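Local atomic coordinates of sensory box/GGDEF domain protein (Colwellia psychrerythraea, PDB entry 3LYX), a protein that probably senses a signal through its PAS domain, the part present here, and passes it to a GGDEF domain of the kind that makes cyclic di-GMP. Residues B[72-82]-B[93-101]. Residues are numbered along the deposited sequence; the frame is centred on the assembly and turned at random.
Sequences VENQGKWTGEI and WIESMCVPI
Trp78, Gly80 and Ile82 pair with Cys98, Ser96 and Ile94 along two antiparallel strands, whose axes run at 163° to each other. Each pair is joined by two backbone hydrogen bonds. The shortest include Cys98 N to Trp78 O, 2.8 Å. Between them, Thr79 faces Met97 and Glu81 faces Glu95 as non-hydrogen-bonded pairs.

The Trp78 indole lies along the sheet. Chi1 (172°) puts CG anti to the backbone N, and chi2 (87°) turns the six-membered edge toward the other strand. Trp78 CZ3 meets Ser96 OG at 3.4 Å, near the ring plane. Trp78 CE3 meets Cys98 CB at 3.9 Å. Gly80 N lies over one ring face, toward its rim. A side chain at Gly80 would clash with this indole, so the glycine and the tryptophan fit together. With an alanine in place of Trp78 the ring is gone, and a gap is likely to open beside Gly80, Ser96 and Cys98. On the same sheet face, Ile82 CG1 packs on Ile94 CG1 at 3.8 Å. Ser96 OG is hydrogen-bonded to Asn115.

The other face carries Thr79, whose CG2 touches Met97 CG at 3.8 Å. Here one water donates to both Glu81 OE2 (2.8 Å) and Glu95 OE2 (2.6 Å), which probably eases the repulsion between the carboxylates. At one end, the Trp93 ring edge reaches Glu81 O. At the other, Pro100 CD sits 3.3 Å from the O of Gly76, which has positive phi just past helix 61-75.

This hairpin belongs to the antiparallel sheet of the PAS fold. Strand 78-85 is outermost within the chain, and strand 108-117 flanks strand 91-102. Helix 61-75 packs on the Trp78 face through Val68 and Ala71. Tyr15 of the second subunit packs on Met97 and Val99.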
ATOM      1  N   VAL B  72      14.796  12.918   8.716  1.00 38.86           N
ATOM      2  CA  VAL B  72      15.112  12.816   7.293  1.00 39.24           C
ATOM      3  C   VAL B  72      16.535  13.301   6.987  1.00 39.45           C
ATOM      4  O   VAL B  72      17.257  12.665   6.216  1.00 38.80           O
ATOM      5  CB  VAL B  72      14.078  13.607   6.450  1.00 39.31           C
ATOM      6  CG1 VAL B  72      14.511  13.673   4.991  1.00 37.98           C
ATOM      7  CG2 VAL B  72      12.712  12.927   6.553  1.00 37.89           C
ATOM      8  N   GLU B  73      16.942  14.411   7.602  1.00 39.38           N
ATOM      9  CA  GLU B  73      18.287  14.951   7.389  1.00 41.17           C
ATOM     10  C   GLU B  73      19.368  13.977   7.859  1.00 41.58           C
ATOM     11  O   GLU B  73      20.434  13.893   7.258  1.00 41.26           O
ATOM     12  CB  GLU B  73      18.484  16.266   8.150  1.00 42.14           C
ATOM     13  CG  GLU B  73      17.559  17.412   7.782  1.00 43.85           C
ATOM     14  CD  GLU B  73      17.916  18.686   8.545  1.00 47.20           C
ATOM     15  OE1 GLU B  73      18.064  18.617   9.785  1.00 46.91           O
ATOM     16  OE2 GLU B  73      18.051  19.755   7.909  1.00 48.75           O
ATOM     17  N   ASN B  74      19.091  13.255   8.940  1.00 42.05           N
ATOM     18  CA  ASN B  74      20.047  12.307   9.502  1.00 43.21           C
ATOM     19  C   ASN B  74      20.008  10.919   8.883  1.00 43.68           C
ATOM     20  O   ASN B  74      21.031  10.410   8.427  1.00 42.87           O
ATOM     21  CB  ASN B  74      19.825  12.158  11.009  1.00 46.54           C
ATOM     22  CG  ASN B  74      20.240  13.387  11.793  1.00 48.14           C
ATOM     23  OD1 ASN B  74      19.916  13.512  12.975  1.00 51.08           O
ATOM     24  ND2 ASN B  74      20.965  14.293  11.149  1.00 49.59           N
ATOM     25  N   GLN B  75      18.831  10.297   8.887  1.00 42.45           N
ATOM     26  CA  GLN B  75      18.681   8.947   8.349  1.00 42.88           C
ATOM     27  C   GLN B  75      18.025   8.872   6.975  1.00 41.38           C
ATOM     28  O   GLN B  75      18.048   7.819   6.334  1.00 42.87           O
ATOM     29  CB  GLN B  75      17.882   8.073   9.323  1.00 45.31           C
ATOM     30  CG  GLN B  75      18.551   7.843  10.665  1.00 47.54           C
ATOM     31  CD  GLN B  75      19.905   7.175  10.531  1.00 48.97           C
ATOM     32  OE1 GLN B  75      20.021   6.079   9.978  1.00 50.40           O
ATOM     33  NE2 GLN B  75      20.944   7.835  11.039  1.00 48.89           N
ATOM     34  N   GLY B  76      17.437   9.975   6.527  1.00 39.41           N
ATOM     35  CA  GLY B  76      16.788   9.971   5.230  1.00 36.78           C
ATOM     36  C   GLY B  76      15.388   9.400   5.316  1.00 37.48           C
ATOM     37  O   GLY B  76      14.731   9.172   4.302  1.00 38.96           O
ATOM     38  N   LYS B  77      14.931   9.168   6.540  1.00 37.55           N
ATOM     39  CA  LYS B  77      13.603   8.629   6.782  1.00 36.35           C
ATOM     40  C   LYS B  77      13.159   8.960   8.201  1.00 35.61           C
ATOM     41  O   LYS B  77      13.983   9.217   9.077  1.00 36.39           O
ATOM     42  CB  LYS B  77      13.606   7.105   6.609  1.00 37.70           C
ATOM     43  CG  LYS B  77      12.346   6.431   7.148  1.00 40.08           C
ATOM     44  CD  LYS B  77      12.395   4.909   7.064  1.00 42.84           C
ATOM     45  CE  LYS B  77      12.513   4.425   5.630  1.00 45.71           C
ATOM     46  NZ  LYS B  77      12.369   2.942   5.547  1.00 48.85           N
ATOM     47  N   TRP B  78      11.851   8.955   8.421  1.00 33.27           N
ATOM     48  CA  TRP B  78      11.301   9.210   9.742  1.00 30.26           C
ATOM     49  C   TRP B  78      10.188   8.207  10.033  1.00 30.47           C
ATOM     50  O   TRP B  78       9.390   7.885   9.155  1.00 28.68           O
ATOM     51  CB  TRP B  78      10.707  10.614   9.828  1.00 29.95           C
ATOM     52  CG  TRP B  78       9.961  10.852  11.110  1.00 28.70           C
ATOM     53  CD1 TRP B  78      10.484  11.286  12.296  1.00 26.00           C
ATOM     54  CD2 TRP B  78       8.563  10.632  11.342  1.00 29.21           C
ATOM     55  NE1 TRP B  78       9.495  11.358  13.255  1.00 29.31           N
ATOM     56  CE2 TRP B  78       8.305  10.961  12.695  1.00 29.13           C
ATOM     57  CE3 TRP B  78       7.500  10.191  10.537  1.00 29.31           C
ATOM     58  CZ2 TRP B  78       7.025  10.862  13.262  1.00 28.00           C
ATOM     59  CZ3 TRP B  78       6.223  10.094  11.101  1.00 28.47           C
ATOM     60  CH2 TRP B  78       6.000  10.430  12.453  1.00 28.42           C
ATOM     61  N   THR B  79      10.145   7.709  11.263  1.00 28.99           N
ATOM     62  CA  THR B  79       9.092   6.790  11.671  1.00 31.16           C
ATOM     63  C   THR B  79       8.726   7.180  13.093  1.00 31.10           C
ATOM     64  O   THR B  79       9.578   7.625  13.856  1.00 30.34           O
ATOM     65  CB  THR B  79       9.557   5.315  11.665  1.00 33.51           C
ATOM     66  OG1 THR B  79      10.592   5.137  12.638  1.00 35.83           O
ATOM     67  CG2 THR B  79      10.080   4.915  10.287  1.00 31.38           C
ATOM     68  N   GLY B  80       7.459   7.032  13.446  1.00 30.38           N
ATOM     69  CA  GLY B  80       7.045   7.381  14.790  1.00 31.09           C
ATOM     70  C   GLY B  80       5.583   7.066  15.001  1.00 31.38           C
ATOM     71  O   GLY B  80       4.864   6.792  14.048  1.00 30.45           O
ATOM     72  N   GLU B  81       5.160   7.078  16.258  1.00 31.38           N
ATOM     73  CA  GLU B  81       3.775   6.819  16.621  1.00 32.10           C
ATOM     74  C   GLU B  81       3.277   8.147  17.139  1.00 31.60           C
ATOM     75  O   GLU B  81       3.695   8.610  18.201  1.00 31.82           O
ATOM     76  CB  GLU B  81       3.700   5.755  17.709  1.00 32.93           C
ATOM     77  CG  GLU B  81       3.915   4.345  17.194  1.00 35.95           C
ATOM     78  CD  GLU B  81       4.134   3.357  18.319  1.00 37.00           C
ATOM     79  OE1 GLU B  81       3.429   3.447  19.345  1.00 37.51           O
ATOM     80  OE2 GLU B  81       5.014   2.488  18.174  1.00 42.79           O
ATOM     81  N   ILE B  82       2.389   8.761  16.372  1.00 30.94           N
ATOM     82  CA  ILE B  82       1.870  10.078  16.702  1.00 28.04           C
ATOM     83  C   ILE B  82       0.353  10.110  16.810  1.00 29.38           C
ATOM     84  O   ILE B  82      -0.328   9.178  16.388  1.00 27.53           O
ATOM     85  CB  ILE B  82       2.312  11.079  15.613  1.00 28.02           C
ATOM     86  CG1 ILE B  82       1.822  10.586  14.242  1.00 23.35           C
ATOM     87  CG2 ILE B  82       3.843  11.196  15.601  1.00 23.28           C
ATOM     88  CD1 ILE B  82       2.134  11.520  13.089  1.00 24.08           C
ATOM     89  N   TRP B  93      -4.295   7.294  17.594  1.00 38.61           N
ATOM     90  CA  TRP B  93      -2.859   7.151  17.374  1.00 37.11           C
ATOM     91  C   TRP B  93      -2.624   6.338  16.114  1.00 35.82           C
ATOM     92  O   TRP B  93      -3.409   5.450  15.782  1.00 37.11           O
ATOM     93  CB  TRP B  93      -2.172   6.461  18.558  1.00 38.65           C
ATOM     94  CG  TRP B  93      -2.106   7.288  19.799  1.00 38.34           C
ATOM     95  CD1 TRP B  93      -3.093   7.461  20.725  1.00 39.71           C
ATOM     96  CD2 TRP B  93      -1.002   8.085  20.235  1.00 39.86           C
ATOM     97  NE1 TRP B  93      -2.672   8.317  21.712  1.00 39.79           N
ATOM     98  CE2 TRP B  93      -1.392   8.718  21.435  1.00 38.82           C
ATOM     99  CE3 TRP B  93       0.282   8.329  19.727  1.00 38.22           C
ATOM    100  CZ2 TRP B  93      -0.545   9.582  22.136  1.00 39.03           C
ATOM    101  CZ3 TRP B  93       1.123   9.188  20.423  1.00 38.56           C
ATOM    102  CH2 TRP B  93       0.704   9.804  21.614  1.00 39.11           C
ATOM    103  N   ILE B  94      -1.537   6.648  15.414  1.00 33.21           N
ATOM    104  CA  ILE B  94      -1.188   5.949  14.186  1.00 31.03           C
ATOM    105  C   ILE B  94       0.303   5.658  14.152  1.00 32.10           C
ATOM    106  O   ILE B  94       1.098   6.332  14.809  1.00 34.67           O
ATOM    107  CB  ILE B  94      -1.513   6.797  12.937  1.00 30.06           C
ATOM    108  CG1 ILE B  94      -0.816   8.157  13.043  1.00 27.07           C
ATOM    109  CG2 ILE B  94      -3.013   7.023  12.815  1.00 26.40           C
ATOM    110  CD1 ILE B  94      -0.972   9.028  11.814  1.00 24.66           C
ATOM    111  N   GLU B  95       0.671   4.629  13.406  1.00 31.33           N
ATOM    112  CA  GLU B  95       2.071   4.287  13.219  1.00 31.55           C
ATOM    113  C   GLU B  95       2.331   5.002  11.897  1.00 30.95           C
ATOM    114  O   GLU B  95       1.610   4.787  10.921  1.00 29.67           O
ATOM    115  CB  GLU B  95       2.254   2.774  13.060  1.00 32.70           C
ATOM    116  CG  GLU B  95       3.617   2.389  12.491  1.00 37.09           C
ATOM    117  CD  GLU B  95       3.923   0.910  12.652  1.00 40.40           C
ATOM    118  OE1 GLU B  95       3.054   0.077  12.317  1.00 41.60           O
ATOM    119  OE2 GLU B  95       5.038   0.585  13.113  1.00 41.53           O
ATOM    120  N   SER B  96       3.339   5.862  11.865  1.00 28.53           N
ATOM    121  CA  SER B  96       3.606   6.631  10.660  1.00 28.66           C
ATOM    122  C   SER B  96       5.065   6.612  10.208  1.00 28.70           C
ATOM    123  O   SER B  96       5.984   6.435  11.014  1.00 27.48           O
ATOM    124  CB  SER B  96       3.131   8.079  10.885  1.00 25.30           C
ATOM    125  OG  SER B  96       3.383   8.894   9.752  1.00 23.13           O
ATOM    126  N   MET B  97       5.257   6.794   8.908  1.00 27.74           N
ATOM    127  CA  MET B  97       6.584   6.816   8.309  1.00 29.17           C
ATOM    128  C   MET B  97       6.588   7.896   7.234  1.00 26.41           C
ATOM    129  O   MET B  97       5.590   8.109   6.551  1.00 27.63           O
ATOM    130  CB  MET B  97       6.894   5.460   7.682  1.00 31.23           C
ATOM    131  CG  MET B  97       8.255   5.353   7.023  1.00 37.14           C
ATOM    132  SD  MET B  97       8.267   3.956   5.878  1.00 38.45           S
ATOM    133  CE  MET B  97       7.468   4.707   4.506  1.00 40.30           C
ATOM    134  N   CYS B  98       7.715   8.573   7.083  1.00 26.76           N
ATOM    135  CA  CYS B  98       7.837   9.630   6.092  1.00 26.44           C
ATOM    136  C   CYS B  98       9.211   9.593   5.431  1.00 25.50           C
ATOM    137  O   CYS B  98      10.235   9.503   6.110  1.00 25.29           O
ATOM    138  CB  CYS B  98       7.626  10.996   6.759  1.00 26.22           C
ATOM    139  SG  CYS B  98       7.591  12.405   5.605  1.00 30.50           S
ATOM    140  N   VAL B  99       9.226   9.629   4.104  1.00 25.84           N
ATOM    141  CA  VAL B  99      10.476   9.649   3.356  1.00 25.36           C
ATOM    142  C   VAL B  99      10.338  10.714   2.279  1.00 25.71           C
ATOM    143  O   VAL B  99       9.232  11.019   1.834  1.00 22.49           O
ATOM    144  CB  VAL B  99      10.817   8.274   2.707  1.00 25.52           C
ATOM    145  CG1 VAL B  99      10.910   7.208   3.793  1.00 28.16           C
ATOM    146  CG2 VAL B  99       9.777   7.888   1.659  1.00 23.61           C
ATOM    147  N   PRO B 100      11.461  11.300   1.847  1.00 25.95           N
ATOM    148  CA  PRO B 100      11.418  12.338   0.819  1.00 25.44           C
ATOM    149  C   PRO B 100      11.152  11.791  -0.573  1.00 26.30           C
ATOM    150  O   PRO B 100      11.545  10.664  -0.891  1.00 23.02           O
ATOM    151  CB  PRO B 100      12.796  12.979   0.931  1.00 25.73           C
ATOM    152  CG  PRO B 100      13.663  11.823   1.269  1.00 26.68           C
ATOM    153  CD  PRO B 100      12.844  11.063   2.302  1.00 26.21           C
ATOM    154  N   ILE B 101      10.443  12.564  -1.393  1.00 24.50           N
ATOM    155  CA  ILE B 101      10.214  12.133  -2.762  1.00 25.57           C
ATOM    156  C   ILE B 101      11.073  13.061  -3.589  1.00 26.46           C
ATOM    157  O   ILE B 101      11.358  14.182  -3.171  1.00 27.42           O
ATOM    158  CB  ILE B 101       8.735  12.232  -3.199  1.00 26.39           C
ATOM    159  CG1 ILE B 101       8.227  13.661  -3.052  1.00 23.77           C
ATOM    160  CG2 ILE B 101       7.906  11.242  -2.388  1.00 28.27           C
ATOM    161  CD1 ILE B 101       6.925  13.896  -3.787  1.00 23.89           C
TER
HETATM  162  O   HOH W   1       5.357   1.335  15.602  1.00 38.03           O